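Local coordinates for protein post-proline cleaving enzyme (Rickettsia typhi, PDB 4HVT) that probably acts as a serine-type oligopeptidase, cutting peptides on the carboxyl side of proline, with a beta-propeller domain joined to an alpha/beta-hydrolase domain, at residues P190-K195 with W221-S226; K232-P237 with I258-N263; D251-S256 with F298-F303; N271-T276 with D329-E334. One frame throughout, in Å; residues are numbered along the deposited sequence.

Contact 1. Residues P190-K195 with W221-S226; sequences PTWINK and WKRGES. With EDO (1,2-ethanediol), chain B.
Arg223 NH2 comes to the edge of the Trp192 indole, near the ring plane, 3.9 Å from Trp192 CZ3; the planes are 33° apart, and because NH2 lies beside the ring and not over a face, the pair does not stack. The guanidinium takes Lys195 O at its own edge. Arg223 NH2 donates to Lys195 O over 2.8 Å with an N-H...O angle of 175°, and the oxygen lies only 3° out of the guanidinium plane. Glu160 and Asp196 form salt bridges with NH2 and NE of the same arginine, which helps fix its rotation, while Trp192 NE1 is held by Ser135 O.

Over one face of the Trp221 ring lies C2 of an ethanediol, probably from the crystallisation liquor. Its O1 accepts from Gly224 N at 2.9 Å and its O2 donates to Glu225 O at 2.8 Å, within the type II turn Lys222 to Glu225. Glu225 O also receives Trp221 NE1.

In the fold, Arg223 follows strand 217-222 and Lys195 lies between strands 190-192 and 197-200, all of one antiparallel propeller blade. Strand 197-200 runs between the other two, and Trp192 packs onto strand 143-150 of the preceding blade.

Contact 2. Residues K232-P237 with I258-N263; sequences KLFEVP and IFISAN
Val236 CG1 touches Ala262 CB at 3.6 Å, the closest approach between residues 232-237 and 258-263. The rest of the first shell belongs to Phe234. Phe234 CE2 brings the ring edge to Ala262 CB, which lies near the ring plane at 4.4 Å, while Phe234 CD2 meets Ile260 CG2 obliquely at 4.2 Å. No hydrogen bond crosses between the segments; the contact is apolar, and Val236, Ile260 and Ala262 are buried.

Torsions account for which branches touch. Phe234 CG stands opposite its backbone N (chi1 -163°), which carries the ring over toward 258-263, and the CG2 methyl of Ile260, also trans to its own nitrogen, is the branch that reaches it. Ile260 and Ala262 are two apart on their strand, and both direct their CB atoms at 232-237. Ser261, between them, points the other way, where its OG is hydrogen-bonded to Asn271.

Farther out, Phe234 also meets the ring of Tyr272, the planes at about 55°, and both Phe234 and Val236 rest on Val243. A classic beta bulge, in which Leu233 and Phe234 both face Leu218, lies at the phenylalanine. Lys232 NZ and Glu235 OE1 form a salt bridge of 3.1 Å within the same strand, and the lysine has a second carboxylate partner in Glu208.

Strand 231-235 is an outermost strand of its antiparallel blade, next to 217-222. Strand 257-263 lies inside the following blade, between 242-247 and 269-275, so the contact packs one propeller blade against the next.

Contact 3. Residues D251-S256 with F298-F303; sequences DTISSS and FKEYVF
With chi1 at -49°, Ile253 sets CG1 trans to its carbonyl carbon and CG2 trans to its backbone nitrogen, and both branches lie against the Lys299 backbone, the CG1 arm toward CA and CG2 toward the carbonyl. Ile253 CD1, at the end of the CG1 arm, comes to 3.8 Å from Lys299 CA. Ile253 CG2 is 3.7 Å from Lys299 O and 3.9 Å from Glu300 CG.

Lys299 directs its CB away from Ile253, yet its chain bends at chi2 (-63°) and again at chi3, bringing Lys299 CD to 4.0 Å from Ile253 CD1. The two side chains cross at about a right angle. Lys299 CG itself, placed by chi1, lies over one face of the Phe298 ring, 3.7 Å above its plane and toward the rim.

Phe298 to Tyr301 form a type II' beta turn with Lys299 at positive phi. The turn joins strands 293-298 and 301-305 as a hairpin, closed by backbone bonds in both directions between Phe298 and Tyr301. In the other segment, Ser254 OG accepts from Ser256 N at 3.1 Å, an ST turn.

Chemically, the contact is one of van der Waals touches between a branched aliphatic chain, a turn backbone and the methylenes of two charged residues. Glu300 OE1 is hydrogen-bonded to His326, and the backbone N of Lys299 donates to Glu405. The lysine and glutamate lend the isoleucine their hydrocarbon parts at the protein surface.

Contact 4. Residues N271-T276 with D329-E334; sequences NYILDT and DLLKTE
Ile273 reaches across from strand 269-275 to Leu330 and Leu331, joining two successive blades of the beta-propeller: its strand is an inner one of the four-stranded antiparallel sheet 242-285, and the leucines lie in the connection between strands 322-326 and 341-344 of the next sheet.

Taken in order, Asn271 opens the segment, its side chain touching Trp304 of the next blade. Tyr272 directs its CB away from 329-334. Ile273, turned toward the leucines, supplies the whole first-segment side of the contact. Its chi1 of -60° puts CG1 opposite the carbonyl carbon, and chi2 of 177° extends that arm, so that CD1 alone makes the touches. The strand then runs on through Leu274 and Asp275, neither of which meets 329-334, and Ile273 remains the point of closest backbone approach, its CA 8.4 Å from Leu331 CA.

On the far side, Leu330 and Leu331 are consecutive residues that converge on one methyl. Leu330 is buried and also rests on Val302, Trp304 and Met288; Leu331, more exposed, touches Gln284, and its side chain crosses that of Ile273 obliquely. With no polar bond between the segments, the evidence for the join is apolar proximity: Ile273 CD1 lies 4.2 Å from Leu330 CD1 and 3.9 Å from Leu331 CD2.

In the fold
All four contacts lie in the beta-propeller, 23 to 29 Å (centre to centre) from the middle of the chain. Contact 1 closes within one blade, contact 2 joins that blade to the next, and contacts 3 and 4 join the latter to a third. Contacts 2 and 4, centres 14 Å apart, share neighbouring strands, with a probable hydrogen bond from Leu274 N to Ile258 O (2.8 Å). Contacts 3 and 4, also 14 Å apart, meet where Thr276 N approaches Ser256 O at 3.0 Å. Ile193 CD1 of contact 1 packs on Ile258 CD1 of contact 2 at 3.6 Å. The probable Ser566-Asp649-His682 triad belongs to the hydrolase domain, and none of its residues is in these contacts.

Contact 1. Residues P190-K195 with W221-S226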
# COMPACT_ATOMS: atom_id res chain seq x y z
N PRO A 190 17.79 4.89 -2.28
CA PRO A 190 19.22 4.53 -2.13
C PRO A 190 19.47 3.58 -0.98
O PRO A 190 18.71 3.56 0.01
CB PRO A 190 19.87 5.87 -1.83
CG PRO A 190 18.79 6.60 -1.03
CD PRO A 190 17.49 6.19 -1.68
N THR A 191 20.56 2.82 -1.12
CA THR A 191 21.05 1.88 -0.14
C THR A 191 22.51 2.24 0.18
O THR A 191 23.32 2.43 -0.68
CB THR A 191 20.94 0.44 -0.65
OG1 THR A 191 19.55 0.12 -0.80
CG2 THR A 191 21.57 -0.57 0.35
N TRP A 192 22.82 2.38 1.49
CA TRP A 192 24.20 2.61 1.86
C TRP A 192 25.09 1.36 1.63
O TRP A 192 24.68 0.24 1.95
CB TRP A 192 24.32 3.00 3.33
CG TRP A 192 23.77 4.29 3.73
CD1 TRP A 192 22.52 4.51 4.21
CD2 TRP A 192 24.41 5.57 3.71
NE1 TRP A 192 22.34 5.81 4.54
CE2 TRP A 192 23.48 6.51 4.20
CE3 TRP A 192 25.66 6.02 3.29
CZ2 TRP A 192 23.77 7.84 4.33
CZ3 TRP A 192 25.94 7.37 3.42
CH2 TRP A 192 24.99 8.25 3.96
N ILE A 193 26.29 1.55 1.07
CA ILE A 193 27.34 0.51 0.88
C ILE A 193 28.32 0.67 2.09
O ILE A 193 28.73 -0.32 2.80
CB ILE A 193 28.03 0.69 -0.53
CG1 ILE A 193 27.11 0.36 -1.74
CG2 ILE A 193 29.29 -0.14 -0.73
CD1 ILE A 193 26.44 -1.00 -1.71
N ASN A 194 28.77 1.91 2.29
CA ASN A 194 29.60 2.25 3.40
C ASN A 194 29.39 3.74 3.68
O ASN A 194 28.55 4.36 3.03
CB ASN A 194 31.07 1.82 3.21
CG ASN A 194 31.79 2.51 2.05
OD1 ASN A 194 31.56 3.69 1.76
ND2 ASN A 194 32.71 1.78 1.38
N LYS A 195 30.16 4.34 4.58
CA LYS A 195 29.86 5.71 4.92
C LYS A 195 30.06 6.71 3.77
O LYS A 195 29.53 7.84 3.84
CB LYS A 195 30.66 6.16 6.13
CG LYS A 195 32.14 6.26 5.89
CD LYS A 195 32.83 6.59 7.21
CE LYS A 195 34.31 6.67 7.01
NZ LYS A 195 34.81 7.65 6.00
N TRP A 221 27.84 5.02 -6.32
CA TRP A 221 28.25 6.42 -6.30
C TRP A 221 29.05 6.70 -5.04
O TRP A 221 28.58 6.39 -3.90
CB TRP A 221 27.02 7.31 -6.40
CG TRP A 221 27.30 8.77 -6.68
CD1 TRP A 221 28.41 9.30 -7.29
CD2 TRP A 221 26.39 9.85 -6.47
NE1 TRP A 221 28.28 10.66 -7.36
CE2 TRP A 221 27.04 11.02 -6.87
CE3 TRP A 221 25.11 9.94 -5.94
CZ2 TRP A 221 26.43 12.28 -6.82
CZ3 TRP A 221 24.52 11.21 -5.83
CH2 TRP A 221 25.20 12.36 -6.26
N LYS A 222 30.23 7.28 -5.24
CA LYS A 222 31.21 7.60 -4.22
C LYS A 222 31.14 9.05 -3.81
O LYS A 222 30.95 9.97 -4.64
CB LYS A 222 32.65 7.30 -4.74
CG LYS A 222 32.93 5.85 -5.09
CD LYS A 222 34.25 5.72 -5.88
CE LYS A 222 35.48 6.14 -5.12
NZ LYS A 222 35.60 5.21 -3.98
N ARG A 223 31.30 9.26 -2.53
CA ARG A 223 31.34 10.59 -1.95
C ARG A 223 32.41 11.42 -2.61
O ARG A 223 33.53 10.94 -2.89
CB ARG A 223 31.51 10.55 -0.42
CG ARG A 223 31.38 11.89 0.23
CD ARG A 223 31.47 11.84 1.76
NE ARG A 223 30.50 10.97 2.40
CZ ARG A 223 29.22 11.25 2.58
NH1 ARG A 223 28.72 12.42 2.19
NH2 ARG A 223 28.45 10.36 3.15
N GLY A 224 32.04 12.66 -2.92
CA GLY A 224 32.92 13.66 -3.46
C GLY A 224 32.95 13.73 -4.96
O GLY A 224 33.52 14.67 -5.50
N GLU A 225 32.42 12.69 -5.63
CA GLU A 225 32.42 12.61 -7.11
C GLU A 225 31.12 13.10 -7.71
O GLU A 225 30.06 12.88 -7.16
CB GLU A 225 32.63 11.19 -7.57
CG GLU A 225 33.96 10.61 -7.10
CD GLU A 225 34.29 9.24 -7.70
OE1 GLU A 225 33.48 8.66 -8.52
OE2 GLU A 225 35.38 8.76 -7.27
N SER A 226 31.21 13.76 -8.86
CA SER A 226 30.02 14.15 -9.61
C SER A 226 29.20 12.92 -9.96
O SER A 226 29.75 11.85 -10.18
CB SER A 226 30.42 14.88 -10.90
OG SER A 226 29.26 15.31 -11.60
C1 EDO B . 28.20 13.22 -2.51
O1 EDO B . 29.47 13.68 -2.00
C2 EDO B . 28.45 12.53 -3.85
O2 EDO B . 28.85 13.56 -4.76

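Contact 2. Residues K232-P237 with I258-N263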
# COMPACT_ATOMS: atom_id res chain seq x y z
N LYS A 232 27.65 2.60 -13.54
CA LYS A 232 26.53 1.70 -13.77
C LYS A 232 26.96 0.27 -13.44
O LYS A 232 27.97 -0.22 -13.98
CB LYS A 232 26.02 1.76 -15.21
CG LYS A 232 24.80 0.86 -15.38
CD LYS A 232 24.14 0.99 -16.72
CE LYS A 232 23.33 2.19 -16.85
NZ LYS A 232 22.60 2.09 -18.17
N LEU A 233 26.19 -0.42 -12.60
CA LEU A 233 26.49 -1.81 -12.26
C LEU A 233 25.57 -2.83 -12.86
O LEU A 233 25.94 -4.04 -12.94
CB LEU A 233 26.45 -2.01 -10.76
CG LEU A 233 27.49 -1.24 -9.96
CD1 LEU A 233 27.43 -1.68 -8.53
CD2 LEU A 233 28.91 -1.39 -10.51
N PHE A 234 24.36 -2.43 -13.25
CA PHE A 234 23.36 -3.41 -13.63
C PHE A 234 22.29 -2.71 -14.44
O PHE A 234 22.00 -1.56 -14.15
CB PHE A 234 22.75 -4.13 -12.41
CG PHE A 234 22.04 -5.39 -12.80
CD1 PHE A 234 22.76 -6.46 -13.34
CD2 PHE A 234 20.65 -5.46 -12.77
CE1 PHE A 234 22.10 -7.63 -13.79
CE2 PHE A 234 19.99 -6.59 -13.19
CZ PHE A 234 20.70 -7.68 -13.71
N GLU A 235 21.78 -3.39 -15.47
CA GLU A 235 20.68 -2.87 -16.27
C GLU A 235 19.74 -4.00 -16.64
O GLU A 235 20.19 -5.12 -16.93
CB GLU A 235 21.17 -2.15 -17.52
CG GLU A 235 20.05 -1.55 -18.35
CD GLU A 235 20.55 -1.01 -19.70
OE1 GLU A 235 21.60 -0.35 -19.74
OE2 GLU A 235 19.87 -1.26 -20.72
N VAL A 236 18.43 -3.76 -16.54
CA VAL A 236 17.49 -4.78 -17.02
C VAL A 236 16.91 -4.42 -18.40
O VAL A 236 16.83 -3.24 -18.79
CB VAL A 236 16.31 -4.99 -16.02
CG1 VAL A 236 16.78 -5.52 -14.68
CG2 VAL A 236 15.51 -3.73 -15.85
N PRO A 237 16.43 -5.45 -19.14
CA PRO A 237 15.73 -5.15 -20.39
C PRO A 237 14.50 -4.27 -20.20
O PRO A 237 13.85 -4.26 -19.15
CB PRO A 237 15.31 -6.55 -20.90
CG PRO A 237 16.25 -7.51 -20.25
CD PRO A 237 16.45 -6.89 -18.88
N ILE A 258 24.52 -7.08 -0.95
CA ILE A 258 23.40 -6.39 -1.51
C ILE A 258 22.54 -7.34 -2.32
O ILE A 258 23.06 -8.12 -3.15
CB ILE A 258 23.91 -5.20 -2.41
CG1 ILE A 258 24.78 -4.20 -1.61
CG2 ILE A 258 22.75 -4.53 -3.16
CD1 ILE A 258 24.07 -3.40 -0.56
N PHE A 259 21.22 -7.28 -2.08
CA PHE A 259 20.24 -8.06 -2.82
C PHE A 259 19.79 -7.22 -3.98
O PHE A 259 19.20 -6.16 -3.80
CB PHE A 259 19.09 -8.40 -1.86
CG PHE A 259 17.94 -9.19 -2.49
CD1 PHE A 259 18.11 -10.52 -2.87
CD2 PHE A 259 16.72 -8.64 -2.60
CE1 PHE A 259 17.07 -11.26 -3.40
CE2 PHE A 259 15.65 -9.40 -3.10
CZ PHE A 259 15.82 -10.69 -3.51
N ILE A 260 20.02 -7.73 -5.18
CA ILE A 260 19.57 -7.05 -6.42
C ILE A 260 18.41 -7.85 -6.93
O ILE A 260 18.53 -9.05 -7.10
CB ILE A 260 20.67 -7.03 -7.45
CG1 ILE A 260 21.78 -6.06 -6.94
CG2 ILE A 260 20.13 -6.59 -8.79
CD1 ILE A 260 22.93 -5.99 -7.90
N SER A 261 17.27 -7.17 -7.15
CA SER A 261 16.05 -7.83 -7.54
C SER A 261 15.49 -7.19 -8.82
O SER A 261 15.13 -6.03 -8.84
CB SER A 261 15.07 -7.79 -6.37
OG SER A 261 13.84 -8.46 -6.66
N ALA A 262 15.46 -8.01 -9.87
CA ALA A 262 14.94 -7.63 -11.19
C ALA A 262 13.59 -8.30 -11.38
O ALA A 262 13.49 -9.49 -11.56
CB ALA A 262 15.89 -8.04 -12.29
N ASN A 263 12.57 -7.50 -11.36
CA ASN A 263 11.21 -7.99 -11.45
C ASN A 263 10.87 -8.05 -12.97
O ASN A 263 10.87 -7.01 -13.65
CB ASN A 263 10.28 -7.07 -10.68
CG ASN A 263 8.87 -7.63 -10.63
OD1 ASN A 263 8.40 -8.14 -11.63
ND2 ASN A 263 8.22 -7.57 -9.49

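Contact 3. Residues D251-S256 with F298-F303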
# COMPACT_ATOMS: atom_id res chain seq x y z
N ASP A 251 22.58 -5.03 8.56
CA ASP A 251 23.88 -4.40 8.57
C ASP A 251 24.73 -4.94 9.74
O ASP A 251 25.93 -4.92 9.69
CB ASP A 251 23.80 -2.90 8.73
CG ASP A 251 23.44 -2.17 7.44
OD1 ASP A 251 24.01 -2.52 6.40
OD2 ASP A 251 22.64 -1.22 7.48
N THR A 252 24.08 -5.38 10.84
CA THR A 252 24.88 -5.86 11.97
C THR A 252 25.57 -7.18 11.67
O THR A 252 26.49 -7.59 12.41
CB THR A 252 24.07 -6.07 13.28
OG1 THR A 252 23.05 -7.05 13.05
CG2 THR A 252 23.42 -4.78 13.74
N ILE A 253 25.12 -7.87 10.64
CA ILE A 253 25.71 -9.12 10.18
C ILE A 253 26.57 -8.87 8.94
O ILE A 253 27.69 -9.38 8.87
CB ILE A 253 24.58 -10.10 9.88
CG1 ILE A 253 23.58 -10.15 11.06
CG2 ILE A 253 25.14 -11.47 9.53
CD1 ILE A 253 24.11 -10.77 12.34
N SER A 254 26.01 -8.16 7.96
CA SER A 254 26.78 -7.75 6.78
C SER A 254 26.26 -6.44 6.25
O SER A 254 25.07 -6.29 6.02
CB SER A 254 26.70 -8.76 5.65
OG SER A 254 27.41 -8.30 4.48
N SER A 255 27.19 -5.53 5.98
CA SER A 255 26.84 -4.28 5.28
C SER A 255 27.24 -4.33 3.79
O SER A 255 27.01 -3.40 3.03
CB SER A 255 27.45 -3.09 6.05
OG SER A 255 28.88 -3.22 6.19
N SER A 256 27.83 -5.42 3.36
CA SER A 256 28.39 -5.53 2.06
C SER A 256 27.65 -6.49 1.12
O SER A 256 28.07 -6.68 -0.05
CB SER A 256 29.83 -5.99 2.20
OG SER A 256 29.99 -7.21 2.93
N PHE A 298 17.74 -13.24 9.55
CA PHE A 298 18.15 -13.30 10.93
C PHE A 298 19.54 -13.93 10.92
O PHE A 298 19.72 -15.04 10.41
CB PHE A 298 17.22 -14.17 11.74
CG PHE A 298 17.54 -14.18 13.22
CD1 PHE A 298 17.46 -13.01 13.96
CD2 PHE A 298 17.98 -15.35 13.85
CE1 PHE A 298 17.76 -13.03 15.32
CE2 PHE A 298 18.29 -15.36 15.22
CZ PHE A 298 18.16 -14.21 15.95
N LYS A 299 20.50 -13.24 11.52
CA LYS A 299 21.89 -13.67 11.43
C LYS A 299 22.21 -13.90 9.95
O LYS A 299 21.85 -13.09 9.12
CB LYS A 299 22.19 -14.88 12.35
CG LYS A 299 21.66 -14.72 13.75
CD LYS A 299 22.25 -13.62 14.47
CE LYS A 299 22.28 -13.98 15.99
NZ LYS A 299 22.91 -12.85 16.67
N GLU A 300 22.84 -15.01 9.62
CA GLU A 300 23.23 -15.30 8.22
C GLU A 300 22.16 -16.09 7.44
O GLU A 300 22.42 -16.54 6.34
CB GLU A 300 24.57 -16.08 8.22
CG GLU A 300 25.71 -15.19 8.69
CD GLU A 300 27.07 -15.83 8.64
OE1 GLU A 300 27.21 -16.91 8.03
OE2 GLU A 300 28.03 -15.25 9.26
N TYR A 301 20.93 -16.19 7.96
CA TYR A 301 19.85 -16.94 7.33
C TYR A 301 18.82 -15.99 6.68
O TYR A 301 18.60 -14.91 7.25
CB TYR A 301 19.16 -17.84 8.36
CG TYR A 301 20.07 -18.96 8.78
CD1 TYR A 301 21.11 -18.73 9.67
CD2 TYR A 301 19.95 -20.22 8.22
CE1 TYR A 301 22.00 -19.71 10.01
CE2 TYR A 301 20.83 -21.21 8.58
CZ TYR A 301 21.86 -20.94 9.44
OH TYR A 301 22.78 -21.91 9.76
N VAL A 302 18.18 -16.40 5.60
CA VAL A 302 17.21 -15.63 4.87
C VAL A 302 15.93 -16.41 4.75
O VAL A 302 15.95 -17.64 4.74
CB VAL A 302 17.74 -15.23 3.46
CG1 VAL A 302 18.81 -14.16 3.56
CG2 VAL A 302 18.28 -16.43 2.76
N PHE A 303 14.81 -15.69 4.78
CA PHE A 303 13.46 -16.27 4.73
C PHE A 303 12.82 -15.97 3.43
O PHE A 303 12.77 -14.81 3.02
CB PHE A 303 12.60 -15.67 5.83
CG PHE A 303 13.18 -15.84 7.22
CD1 PHE A 303 13.23 -17.06 7.77
CD2 PHE A 303 13.72 -14.76 7.92
CE1 PHE A 303 13.78 -17.28 9.00
CE2 PHE A 303 14.30 -14.98 9.15
CZ PHE A 303 14.37 -16.25 9.67

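Contact 4. Residues N271-T276 with D329-E334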
# COMPACT_ATOMS: atom_id res chain seq x y z
N ASN A 271 17.06 -12.64 -9.39
CA ASN A 271 17.63 -12.03 -8.18
C ASN A 271 19.12 -12.41 -8.08
O ASN A 271 19.57 -13.48 -8.56
CB ASN A 271 16.93 -12.52 -6.92
CG ASN A 271 15.50 -12.12 -6.83
OD1 ASN A 271 15.19 -11.00 -7.06
ND2 ASN A 271 14.65 -13.03 -6.47
N TYR A 272 19.90 -11.53 -7.47
CA TYR A 272 21.33 -11.69 -7.37
C TYR A 272 21.87 -11.21 -6.01
O TYR A 272 21.29 -10.39 -5.35
CB TYR A 272 22.09 -10.84 -8.41
CG TYR A 272 21.60 -11.04 -9.83
CD1 TYR A 272 20.43 -10.47 -10.29
CD2 TYR A 272 22.38 -11.77 -10.70
CE1 TYR A 272 20.03 -10.67 -11.60
CE2 TYR A 272 21.96 -11.97 -12.00
CZ TYR A 272 20.77 -11.41 -12.40
OH TYR A 272 20.35 -11.61 -13.73
N ILE A 273 23.01 -11.76 -5.64
CA ILE A 273 23.79 -11.19 -4.58
C ILE A 273 24.91 -10.40 -5.20
O ILE A 273 25.70 -10.96 -5.97
CB ILE A 273 24.41 -12.26 -3.64
CG1 ILE A 273 23.29 -13.10 -3.01
CG2 ILE A 273 25.22 -11.63 -2.51
CD1 ILE A 273 23.82 -14.20 -2.14
N LEU A 274 25.01 -9.14 -4.83
CA LEU A 274 26.17 -8.28 -5.19
C LEU A 274 27.01 -8.18 -3.92
O LEU A 274 26.55 -7.68 -2.86
CB LEU A 274 25.76 -6.90 -5.62
CG LEU A 274 26.86 -5.91 -5.87
CD1 LEU A 274 27.61 -6.18 -7.17
CD2 LEU A 274 26.29 -4.54 -5.90
N ASP A 275 28.23 -8.68 -3.99
CA ASP A 275 29.12 -8.67 -2.84
C ASP A 275 30.11 -7.53 -3.07
O ASP A 275 30.80 -7.51 -4.15
CB ASP A 275 29.85 -10.02 -2.78
CG ASP A 275 30.41 -10.34 -1.46
OD1 ASP A 275 30.78 -9.39 -0.76
OD2 ASP A 275 30.59 -11.56 -1.18
N THR A 276 30.19 -6.59 -2.12
CA THR A 276 30.91 -5.30 -2.41
C THR A 276 32.28 -5.16 -1.75
O THR A 276 32.92 -4.12 -1.86
CB THR A 276 30.06 -4.08 -2.01
OG1 THR A 276 29.75 -4.17 -0.63
CG2 THR A 276 28.68 -4.03 -2.73
N ASP A 329 23.61 -20.76 0.59
CA ASP A 329 22.86 -21.77 -0.16
C ASP A 329 22.00 -21.13 -1.25
O ASP A 329 21.56 -21.83 -2.16
CB ASP A 329 21.99 -22.65 0.72
CG ASP A 329 22.74 -23.81 1.36
OD1 ASP A 329 23.88 -24.12 0.95
OD2 ASP A 329 22.15 -24.41 2.24
N LEU A 330 21.80 -19.82 -1.22
CA LEU A 330 21.10 -19.16 -2.33
C LEU A 330 21.79 -19.32 -3.67
O LEU A 330 21.12 -19.30 -4.68
CB LEU A 330 20.97 -17.67 -2.09
CG LEU A 330 20.03 -17.25 -0.98
CD1 LEU A 330 20.15 -15.76 -0.68
CD2 LEU A 330 18.60 -17.59 -1.31
N LEU A 331 23.09 -19.46 -3.63
CA LEU A 331 23.92 -19.55 -4.86
C LEU A 331 24.13 -20.96 -5.36
O LEU A 331 24.81 -21.15 -6.41
CB LEU A 331 25.25 -18.83 -4.57
CG LEU A 331 25.10 -17.36 -4.15
CD1 LEU A 331 26.46 -16.69 -3.97
CD2 LEU A 331 24.23 -16.62 -5.14
N LYS A 332 23.59 -21.95 -4.66
CA LYS A 332 23.92 -23.35 -4.90
C LYS A 332 22.79 -24.04 -5.63
O LYS A 332 21.61 -23.63 -5.58
CB LYS A 332 24.19 -24.09 -3.57
CG LYS A 332 25.33 -23.50 -2.77
CD LYS A 332 25.88 -24.47 -1.74
CE LYS A 332 27.00 -23.82 -0.94
NZ LYS A 332 27.92 -24.83 -0.36
N THR A 333 23.16 -25.14 -6.32
CA THR A 333 22.14 -25.99 -6.92
C THR A 333 21.33 -26.65 -5.81
O THR A 333 21.78 -26.72 -4.65
CB THR A 333 22.74 -27.12 -7.76
OG1 THR A 333 23.65 -27.90 -6.95
CG2 THR A 333 23.47 -26.53 -8.96
N GLU A 334 20.14 -27.11 -6.17
CA GLU A 334 19.32 -27.91 -5.25
C GLU A 334 20.12 -29.05 -4.60
O GLU A 334 19.99 -29.29 -3.40
CB GLU A 334 18.10 -28.46 -5.99
CG GLU A 334 17.31 -29.52 -5.20
CD GLU A 334 16.13 -30.12 -5.98
OE1 GLU A 334 15.54 -29.44 -6.83
OE2 GLU A 334 15.79 -31.28 -5.73